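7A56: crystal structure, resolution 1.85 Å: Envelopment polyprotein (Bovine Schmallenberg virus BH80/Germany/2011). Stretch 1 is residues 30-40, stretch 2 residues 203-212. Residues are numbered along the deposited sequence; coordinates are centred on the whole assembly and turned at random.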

# COMPACT_ATOMS: atom_id res chain seq x y z
N LEU A 30 10.70 46.60 -5.60
CA LEU A 30 10.51 45.46 -4.72
C LEU A 30 10.44 44.16 -5.52
O LEU A 30 11.07 43.16 -5.15
N GLN A 31 9.74 44.17 -6.65
CA GLN A 31 9.67 42.93 -7.41
C GLN A 31 11.03 42.56 -8.00
O GLN A 31 11.38 41.37 -8.09
N SER A 32 11.82 43.58 -8.38
CA SER A 32 13.17 43.33 -8.88
C SER A 32 14.05 42.72 -7.81
O SER A 32 14.87 41.84 -8.10
N ASP A 33 13.97 43.27 -6.60
CA ASP A 33 14.72 42.73 -5.47
C ASP A 33 14.37 41.26 -5.21
O ASP A 33 15.26 40.43 -4.97
N ILE A 34 13.07 40.94 -5.16
CA ILE A 34 12.65 39.54 -5.02
C ILE A 34 13.19 38.68 -6.15
O ILE A 34 13.71 37.58 -5.93
N ALA A 35 13.00 39.12 -7.40
CA ALA A 35 13.44 38.31 -8.53
C ALA A 35 14.93 38.05 -8.44
O ALA A 35 15.39 36.93 -8.69
N ASN A 36 15.70 39.08 -8.07
CA ASN A 36 17.14 38.90 -8.04
C ASN A 36 17.55 37.94 -6.93
O ASN A 36 18.47 37.13 -7.10
N ASP A 37 16.90 38.05 -5.77
CA ASP A 37 17.13 37.14 -4.64
C ASP A 37 16.86 35.70 -5.04
O ASP A 37 17.66 34.78 -4.78
N LEU A 38 15.71 35.48 -5.66
CA LEU A 38 15.33 34.11 -6.06
C LEU A 38 16.29 33.56 -7.09
O LEU A 38 16.78 32.42 -6.97
N THR A 39 16.61 34.35 -8.10
CA THR A 39 17.52 33.89 -9.14
C THR A 39 18.90 33.59 -8.59
O THR A 39 19.57 32.67 -9.03
N MET A 40 19.39 34.42 -7.66
CA MET A 40 20.69 34.20 -7.05
C MET A 40 20.71 32.97 -6.18
O MET A 40 21.77 32.39 -5.95
N CYS A 203 6.67 27.14 -7.36
CA CYS A 203 7.06 28.40 -7.97
C CYS A 203 6.62 29.57 -7.09
O CYS A 203 5.60 29.50 -6.40
N ILE A 204 7.42 30.62 -7.13
CA ILE A 204 7.00 31.95 -6.68
C ILE A 204 6.50 32.68 -7.91
O ILE A 204 7.27 32.98 -8.83
N THR A 205 5.22 33.03 -7.92
CA THR A 205 4.65 33.64 -9.11
C THR A 205 4.35 35.11 -8.82
O THR A 205 3.60 35.45 -7.88
N MET A 206 5.02 35.99 -9.55
CA MET A 206 4.78 37.42 -9.50
C MET A 206 4.30 37.83 -10.89
O MET A 206 4.18 36.99 -11.80
N ALA A 207 3.94 39.08 -11.03
CA ALA A 207 3.34 39.55 -12.28
C ALA A 207 4.20 39.19 -13.49
O ALA A 207 5.38 39.57 -13.58
N HIS A 208 3.62 38.45 -14.42
CA HIS A 208 4.30 37.99 -15.63
C HIS A 208 5.71 37.42 -15.42
O HIS A 208 6.51 37.42 -16.37
N GLU A 209 6.05 36.96 -14.22
CA GLU A 209 7.26 36.15 -14.12
C GLU A 209 7.10 35.14 -12.99
O GLU A 209 6.58 35.46 -11.91
N SER A 210 7.56 33.92 -13.23
CA SER A 210 7.58 32.91 -12.18
C SER A 210 9.01 32.43 -11.92
O SER A 210 9.87 32.50 -12.79
N PHE A 211 9.26 32.00 -10.68
CA PHE A 211 10.57 31.49 -10.26
C PHE A 211 10.38 30.14 -9.60
O PHE A 211 9.74 30.04 -8.54
N CYS A 212 10.92 29.09 -10.22
CA CYS A 212 10.51 27.74 -9.89
C CYS A 212 11.68 26.87 -9.48
O CYS A 212 12.81 27.10 -9.90

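How does a helix come to rest on a hairpin more than 160 residues away in the chain? Residues 30-40 are part of a helix that begins earlier and lies over two strands, 203-206, which also begins earlier, and 209-212, which continues later, joined by a type II turn from M206 to E209. The helix runs nearly antiparallel to the first strand, at 159°, and roughly along the second, at 28°. The strands alternate their side chains, so I204, M206, E209 and F211 point toward the helix while T205 and S210 point away. On that far side T205 OG1 and S210 OG are hydrogen-bonded at 2.7 Å. From the helix, Q31, I34 and L38 point toward the hairpin, with A35 and T39 set sideways.

What does M206, the residue with the most covered surface, do with its long side chain? Its m, t, m rotamer carries the terminal methyl to the helix, where M206 CE lies 3.5 Å from I34 CG2. I34 is buried and adopts m, t. The same methyl reaches the helix backbone, with M206 CE 3.9 Å from Q31 O and 4.1 Å from A35 N. Q31, in m, t with chi3 at -39°, runs alongside the thioether, its CG 4.1 Å from M206 SD.

How is the F211 ring held? F211 takes chi1 m with chi2 at -85°, and A35, L38 and T39 approach its ring obliquely. A35 CB to F211 CZ, at 3.3 Å, is a close apolar contact. T39, also in m, puts its OG1 3.5 Å from F211 CE1. That hydroxyl is not left unpaired, because T39 OG1 donates to A35 O at 2.9 Å, back along its own helix.

Why does L38 matter to both strands? In its m, t rotamer, L38 brings CD1 against both strands: L38 CD1 is 3.7 Å from I204 CB and also 3.7 Å from F211 CB. I204 and F211 are paired by backbone hydrogen bonds, I204 N to F211 O at 2.8 Å and F211 N to I204 O at 2.9 Å, so the leucine packs on a cross-strand pair. A disulfide, C203 SG to C212 SG at 2.0 Å, ties the strands together.

Does anything polar join the stretches? No direct hydrogen bond crosses; the interface is chiefly apolar. Near the turn, one water accepts a weak hydrogen bond from Q31 NE2 at 2.6 Å and an ordinary one from A207 N at 3.2 Å, bridging the helix to the hairpin.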

# COMPACT_ATOMS: atom_id res chain seq x y z
CB LEU A 30 9.24 45.65 -3.87
CG LEU A 30 9.26 46.84 -2.94
CD1 LEU A 30 7.85 47.16 -2.51
CD2 LEU A 30 10.12 46.54 -1.72
CB GLN A 31 8.58 43.09 -8.49
CG GLN A 31 7.17 43.14 -7.90
CD GLN A 31 6.11 43.47 -8.93
OE1 GLN A 31 6.33 44.30 -9.80
NE2 GLN A 31 4.96 42.81 -8.86
CB SER A 32 13.80 44.65 -9.34
OG SER A 32 13.77 44.77 -10.71
CB ASP A 33 14.43 43.57 -4.24
CG ASP A 33 15.17 44.91 -4.25
OD1 ASP A 33 16.06 45.13 -5.11
OD2 ASP A 33 14.84 45.75 -3.42
CB ILE A 34 11.12 39.42 -4.93
CG1 ILE A 34 10.63 40.13 -3.67
CG2 ILE A 34 10.70 37.92 -4.98
CD1 ILE A 34 9.13 40.59 -3.69
CB ALA A 35 13.13 38.99 -9.88
CB ASN A 36 17.80 40.27 -7.86
CG ASN A 36 19.25 40.16 -7.52
OD1 ASN A 36 20.06 39.76 -8.36
ND2 ASN A 36 19.60 40.48 -6.28
CB ASP A 37 16.19 37.60 -3.52
CG ASP A 37 16.46 36.98 -2.15
OD1 ASP A 37 17.38 36.15 -1.99
OD2 ASP A 37 15.70 37.33 -1.22
CB LEU A 38 13.90 34.13 -6.57
CG LEU A 38 12.80 34.41 -5.51
CD1 LEU A 38 11.43 34.39 -6.17
CD2 LEU A 38 12.78 33.37 -4.39
CB THR A 39 17.63 34.97 -10.23
OG1 THR A 39 16.34 35.18 -10.82
CG2 THR A 39 18.62 34.55 -11.30
CB MET A 40 21.12 35.44 -6.21
CG MET A 40 21.54 36.67 -7.01
SD MET A 40 23.23 36.64 -7.70
CE MET A 40 22.94 35.88 -9.30
CB CYS A 203 6.44 28.66 -9.37
SG CYS A 203 6.82 27.33 -10.57
CB ILE A 204 8.16 32.73 -6.04
CG1 ILE A 204 8.81 31.93 -4.91
CG2 ILE A 204 7.68 34.13 -5.46
CD1 ILE A 204 7.86 31.63 -3.77
CB THR A 205 3.41 32.86 -9.54
OG1 THR A 205 3.84 31.56 -9.99
CG2 THR A 205 2.62 33.56 -10.69
CB MET A 206 6.04 38.17 -9.04
CG MET A 206 6.33 37.99 -7.49
SD MET A 206 7.65 39.17 -7.02
CE MET A 206 8.97 38.36 -8.02
CB ALA A 207 3.12 41.06 -12.21
CB HIS A 208 4.40 39.13 -16.64
CG HIS A 208 3.08 39.75 -16.99
ND1 HIS A 208 2.11 39.08 -17.73
CD2 HIS A 208 2.56 40.97 -16.71
CE1 HIS A 208 1.06 39.86 -17.88
NE2 HIS A 208 1.30 41.02 -17.27
CB GLU A 209 8.50 37.03 -13.90
CG GLU A 209 9.81 36.29 -14.30
CD GLU A 209 11.00 37.24 -14.60
OE1 GLU A 209 10.91 38.43 -14.18
OE2 GLU A 209 12.00 36.76 -15.26
CB SER A 210 6.66 31.71 -12.54
OG SER A 210 5.29 31.98 -12.21
CB PHE A 211 11.24 32.50 -9.31
CG PHE A 211 11.49 33.82 -9.97
CD1 PHE A 211 12.65 34.03 -10.72
CD2 PHE A 211 10.54 34.83 -9.91
CE1 PHE A 211 12.85 35.23 -11.37
CE2 PHE A 211 10.75 36.06 -10.54
CZ PHE A 211 11.91 36.25 -11.29
CB CYS A 212 9.82 27.06 -11.08
SG CYS A 212 8.41 28.00 -11.65
O HOH W 1 3.32 40.79 -8.38